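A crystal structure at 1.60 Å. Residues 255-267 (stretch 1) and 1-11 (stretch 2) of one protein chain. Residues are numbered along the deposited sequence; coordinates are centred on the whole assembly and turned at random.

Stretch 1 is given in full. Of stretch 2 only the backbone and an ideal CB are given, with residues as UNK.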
# COMPACT_ATOMS: atom_id res chain seq x y z
N VAL A 255 -3.55 4.66 -7.63
CA VAL A 255 -4.45 5.51 -8.41
C VAL A 255 -5.71 4.73 -8.74
O VAL A 255 -6.82 5.21 -8.52
CB VAL A 255 -3.77 6.02 -9.68
CG1 VAL A 255 -4.80 6.72 -10.58
CG2 VAL A 255 -2.64 6.99 -9.35
N ILE A 256 -5.57 3.49 -9.22
CA ILE A 256 -6.79 2.75 -9.56
C ILE A 256 -7.59 2.42 -8.29
O ILE A 256 -8.83 2.40 -8.32
CB ILE A 256 -6.50 1.50 -10.43
CG1 ILE A 256 -7.83 1.01 -11.04
CG2 ILE A 256 -5.83 0.38 -9.64
CD1 ILE A 256 -7.71 -0.05 -12.10
N MSE A 257 -6.92 2.22 -7.14
CA MSE A 257 -7.65 1.94 -5.91
C MSE A 257 -8.53 3.12 -5.55
O MSE A 257 -9.69 2.94 -5.17
CB MSE A 257 -6.72 1.65 -4.74
CG MSE A 257 -5.90 0.39 -4.89
SE MSE A 257 -4.66 0.20 -3.36
CE MSE A 257 -3.40 -0.94 -4.25
N GLY A 258 -7.99 4.34 -5.72
CA GLY A 258 -8.77 5.54 -5.45
C GLY A 258 -9.97 5.67 -6.37
O GLY A 258 -11.06 6.02 -5.94
N ARG A 259 -9.76 5.42 -7.67
CA ARG A 259 -10.89 5.48 -8.61
C ARG A 259 -11.95 4.47 -8.24
O ARG A 259 -13.15 4.76 -8.31
CB ARG A 259 -10.41 5.23 -10.03
CG ARG A 259 -9.36 6.20 -10.53
CD ARG A 259 -9.22 6.05 -12.06
NE ARG A 259 -8.17 6.91 -12.57
CZ ARG A 259 -8.29 8.23 -12.71
NH1 ARG A 259 -9.46 8.84 -12.43
NH2 ARG A 259 -7.25 8.93 -13.15
N LEU A 260 -11.52 3.26 -7.91
CA LEU A 260 -12.48 2.24 -7.53
C LEU A 260 -13.24 2.61 -6.27
O LEU A 260 -14.42 2.35 -6.18
CB LEU A 260 -11.77 0.90 -7.35
CG LEU A 260 -11.20 0.30 -8.62
CD1 LEU A 260 -10.27 -0.87 -8.30
CD2 LEU A 260 -12.32 -0.14 -9.59
N ILE A 261 -12.58 3.23 -5.30
CA ILE A 261 -13.31 3.66 -4.10
C ILE A 261 -14.49 4.56 -4.47
O ILE A 261 -15.60 4.42 -3.94
CB ILE A 261 -12.33 4.34 -3.12
CG1 ILE A 261 -11.48 3.23 -2.44
CG2 ILE A 261 -13.08 5.20 -2.12
CD1 ILE A 261 -10.21 3.76 -1.78
N VAL A 262 -14.27 5.50 -5.38
CA VAL A 262 -15.36 6.39 -5.80
C VAL A 262 -16.47 5.60 -6.50
O VAL A 262 -17.67 5.79 -6.23
CB VAL A 262 -14.81 7.51 -6.70
CG1 VAL A 262 -15.94 8.32 -7.33
CG2 VAL A 262 -13.88 8.40 -5.89
N GLN A 263 -16.08 4.71 -7.43
CA GLN A 263 -17.11 3.98 -8.18
C GLN A 263 -17.90 3.03 -7.28
O GLN A 263 -19.11 2.83 -7.49
CB GLN A 263 -16.47 3.23 -9.35
CG GLN A 263 -15.98 4.20 -10.44
CD GLN A 263 -17.14 4.90 -11.12
OE1 GLN A 263 -18.24 4.37 -11.16
NE2 GLN A 263 -16.92 6.12 -11.62
N TYR A 264 -17.23 2.43 -6.29
CA TYR A 264 -17.92 1.56 -5.35
C TYR A 264 -18.83 2.36 -4.43
O TYR A 264 -19.96 1.94 -4.13
CB TYR A 264 -16.91 0.75 -4.50
CG TYR A 264 -16.34 -0.50 -5.14
CD1 TYR A 264 -15.67 -0.45 -6.37
CD2 TYR A 264 -16.46 -1.74 -4.49
CE1 TYR A 264 -15.16 -1.60 -6.94
CE2 TYR A 264 -15.94 -2.91 -5.05
CZ TYR A 264 -15.30 -2.84 -6.27
OH TYR A 264 -14.79 -3.99 -6.82
N ALA A 265 -18.34 3.53 -3.97
CA ALA A 265 -19.14 4.36 -3.06
C ALA A 265 -20.43 4.83 -3.72
O ALA A 265 -21.49 4.86 -3.07
CB ALA A 265 -18.33 5.56 -2.56
N ILE A 266 -20.38 5.22 -5.01
CA ILE A 266 -21.61 5.68 -5.67
C ILE A 266 -22.64 4.58 -5.68
O ILE A 266 -23.83 4.80 -5.40
CB ILE A 266 -21.32 6.16 -7.10
CG1 ILE A 266 -20.43 7.40 -7.11
CG2 ILE A 266 -22.63 6.47 -7.83
CD1 ILE A 266 -19.82 7.69 -8.48
N ARG A 267 -22.19 3.36 -6.00
CA ARG A 267 -23.10 2.22 -6.04
C ARG A 267 -23.67 1.93 -4.67
O ARG A 267 -24.88 1.70 -4.52
CB ARG A 267 -22.37 1.02 -6.63
CG ARG A 267 -22.18 1.21 -8.14
CD ARG A 267 -21.19 0.19 -8.66
NE ARG A 267 -21.21 0.19 -10.13
CZ ARG A 267 -20.52 1.03 -10.88
NH1 ARG A 267 -19.68 1.92 -10.32
NH2 ARG A 267 -20.65 0.93 -12.18
N UNK A 1 -8.10 1.86 -20.44
CA UNK A 1 -9.22 1.99 -19.50
C UNK A 1 -8.65 2.26 -18.13
O UNK A 1 -7.92 1.44 -17.57
CB UNK A 1 -10.10 0.74 -19.49
N UNK A 2 -9.00 3.43 -17.57
CA UNK A 2 -8.47 3.80 -16.26
C UNK A 2 -8.96 2.88 -15.16
O UNK A 2 -8.37 2.88 -14.06
CB UNK A 2 -8.85 5.24 -15.93
N UNK A 3 -10.05 2.15 -15.39
CA UNK A 3 -10.57 1.21 -14.39
C UNK A 3 -10.22 -0.24 -14.73
O UNK A 3 -10.71 -1.16 -14.05
CB UNK A 3 -12.09 1.36 -14.27
N UNK A 4 -9.38 -0.45 -15.75
CA UNK A 4 -8.88 -1.78 -16.15
C UNK A 4 -10.00 -2.81 -16.37
O UNK A 4 -9.82 -3.99 -16.10
CB UNK A 4 -7.92 -2.31 -15.08
N UNK A 5 -11.16 -2.37 -16.85
CA UNK A 5 -12.31 -3.24 -17.04
C UNK A 5 -12.95 -3.81 -15.78
O UNK A 5 -13.77 -4.71 -15.88
CB UNK A 5 -11.89 -4.41 -17.94
N UNK A 6 -12.61 -3.28 -14.61
CA UNK A 6 -13.12 -3.89 -13.39
C UNK A 6 -14.58 -3.54 -13.19
O UNK A 6 -15.38 -4.37 -12.72
CB UNK A 6 -12.30 -3.45 -12.18
N UNK A 7 -14.95 -2.30 -13.53
CA UNK A 7 -16.30 -1.82 -13.34
C UNK A 7 -16.50 -0.71 -14.37
O UNK A 7 -15.55 -0.05 -14.78
CB UNK A 7 -16.54 -1.33 -11.91
N UNK A 8 -17.76 -0.52 -14.82
CA UNK A 8 -18.04 0.59 -15.73
C UNK A 8 -18.16 1.89 -14.92
O UNK A 8 -18.69 1.88 -13.82
CB UNK A 8 -19.32 0.33 -16.53
N UNK A 9 -17.61 3.01 -15.38
CA UNK A 9 -17.75 4.26 -14.61
C UNK A 9 -19.17 4.79 -14.69
O UNK A 9 -19.75 4.87 -15.78
CB UNK A 9 -16.77 5.32 -15.12
N UNK A 10 -19.73 5.21 -13.55
CA UNK A 10 -20.99 5.90 -13.57
C UNK A 10 -20.85 7.21 -12.80
O UNK A 10 -19.78 7.55 -12.28
CB UNK A 10 -22.10 5.03 -12.98
N UNK A 11 -21.95 7.95 -12.74
CA UNK A 11 -21.99 9.29 -12.17
C UNK A 11 -23.03 9.34 -11.07
O UNK A 11 -24.14 8.82 -11.24
CB UNK A 11 -22.29 10.34 -13.24

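Stretch 2 runs as an irregular segment along one side of the helix of stretch 1, with its turns near Ile256 and its extended end near Ile266. Position 1 lies beyond the helix's reach, so the helix sets no preference. It opens a type I turn, where a side-chain acceptor could bind free backbone amides; it is Asp1, whose OD1 and OD2 take the amides of positions 3 and 5.

At position 2 the CB points toward the helix, 3.8 Å from Arg259 NE. An acid would answer the charge, but a long side chain lying along the arginine would also fit. The residue is Arg2, its CG 3.7 Å from Arg259 CD; the like charges stay close, with Arg2 NE 4.0 Å from Arg259 NH1, and both guanidinium groups find partners elsewhere in the structure. A water links Arg2 O to Arg259 NE.

The CB of position 3 points sideways, with Leu260 CD2 4.9 Å and Ile256 CD1 5.1 Å from the ideal CB of position 3, which suits a branched aliphatic chain that can reach inward. Leu3 does so, placing CD2 3.9 Å from Leu260 CD2 and 3.7 Å from Arg259 CB.

Position 4 has positive phi (52°), which favours Gly, Asn or Asp, yet its CB points toward the helix, 3.7 Å from Ile256 CD1, where a side chain with an aliphatic stem gains contact. Gln4 covers that methyl with its CG. Position 5, also at positive phi in a type I' turn, points away into space free of stretch 1; Gly5 fits readily.

Position 6 points toward Leu260 CD2, 4.2 Å from the CB, and favours an aliphatic residue. Ile6 sets CG2 4.0 Å from Leu260 CD2 and CD1 4.1 Å from Ile256 CD1. Position 7 faces Leu260 and the Arg267 guanidinium; Val, Ile or Thr would suit its extended backbone. Val7 packs CG1 3.7 Å from Leu260 CD2, while CG2 covers one guanidinium face.

At position 8 the CB points sideways, 4.6 Å from Arg267 NH2, and the backbone carbonyl accepts from that nitrogen; many side chains would suit, polar or acidic ones included. It is Glu8, its O 2.7 Å from Arg267 NH2. Position 9 points away overall, although its CB is 3.6 Å from Gln263 NE2; a small or cyclic residue suits the extended backbone, and Pro9 occupies it, its CA 3.5 Å from Gln263 OE1.

Position 10 is clasped by Gln263, which accepts from the N of position 10 at OE1 (2.9 Å) and donates from NE2 to the O of position 10 (3.3 Å). A sideways CB near Arg267 and Ile266 invites a branched aliphatic chain. In Ile10, CG1 covers the guanidinium face opposite Val7, and CD1 lies 3.9 Å from Ile266 CG2. Position 11 points away, leaving the choice open; it is Val11.

Stretch 2 1-11: DRLQGIVEPIV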
# COMPACT_ATOMS: atom_id res chain seq x y z
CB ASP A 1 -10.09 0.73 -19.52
CG ASP A 1 -11.23 0.73 -18.46
OD1 ASP A 1 -11.54 1.75 -17.80
OD2 ASP A 1 -11.87 -0.34 -18.31
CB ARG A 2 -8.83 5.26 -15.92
CG ARG A 2 -10.30 5.49 -15.56
CD ARG A 2 -10.64 7.00 -15.50
NE ARG A 2 -12.01 7.22 -15.04
CZ ARG A 2 -13.07 7.25 -15.83
NH1 ARG A 2 -12.95 7.12 -17.17
NH2 ARG A 2 -14.26 7.45 -15.29
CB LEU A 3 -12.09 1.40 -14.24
CG LEU A 3 -12.43 2.78 -13.64
CD1 LEU A 3 -13.90 3.12 -13.92
CD2 LEU A 3 -12.13 2.81 -12.16
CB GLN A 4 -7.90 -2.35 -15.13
CG GLN A 4 -6.51 -1.77 -15.16
CD GLN A 4 -5.57 -2.48 -14.16
OE1 GLN A 4 -5.91 -3.51 -13.56
NE2 GLN A 4 -4.38 -1.91 -13.99
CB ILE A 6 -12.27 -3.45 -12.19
CG1 ILE A 6 -10.90 -4.09 -12.32
CG2 ILE A 6 -12.97 -3.83 -10.87
CD1 ILE A 6 -9.86 -3.47 -11.39
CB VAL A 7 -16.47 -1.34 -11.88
CG1 VAL A 7 -15.46 -0.21 -11.58
CG2 VAL A 7 -17.88 -0.91 -11.63
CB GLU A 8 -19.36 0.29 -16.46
CG GLU A 8 -20.36 1.36 -16.52
CD GLU A 8 -21.64 0.99 -17.28
OE1 GLU A 8 -22.11 -0.19 -17.21
OE2 GLU A 8 -22.20 1.90 -17.93
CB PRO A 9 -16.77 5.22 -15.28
CG PRO A 9 -16.65 4.74 -16.66
CD PRO A 9 -16.89 3.22 -16.66
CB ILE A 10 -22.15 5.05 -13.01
CG1 ILE A 10 -21.87 4.65 -11.56
CG2 ILE A 10 -22.46 3.83 -13.95
CD1 ILE A 10 -23.13 4.06 -10.91
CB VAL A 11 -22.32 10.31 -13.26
CG1 VAL A 11 -22.39 11.71 -12.67
CG2 VAL A 11 -21.30 10.20 -14.39
O HOH W 1 -6.46 4.45 -12.86
O HOH W 2 -17.42 8.13 -13.73
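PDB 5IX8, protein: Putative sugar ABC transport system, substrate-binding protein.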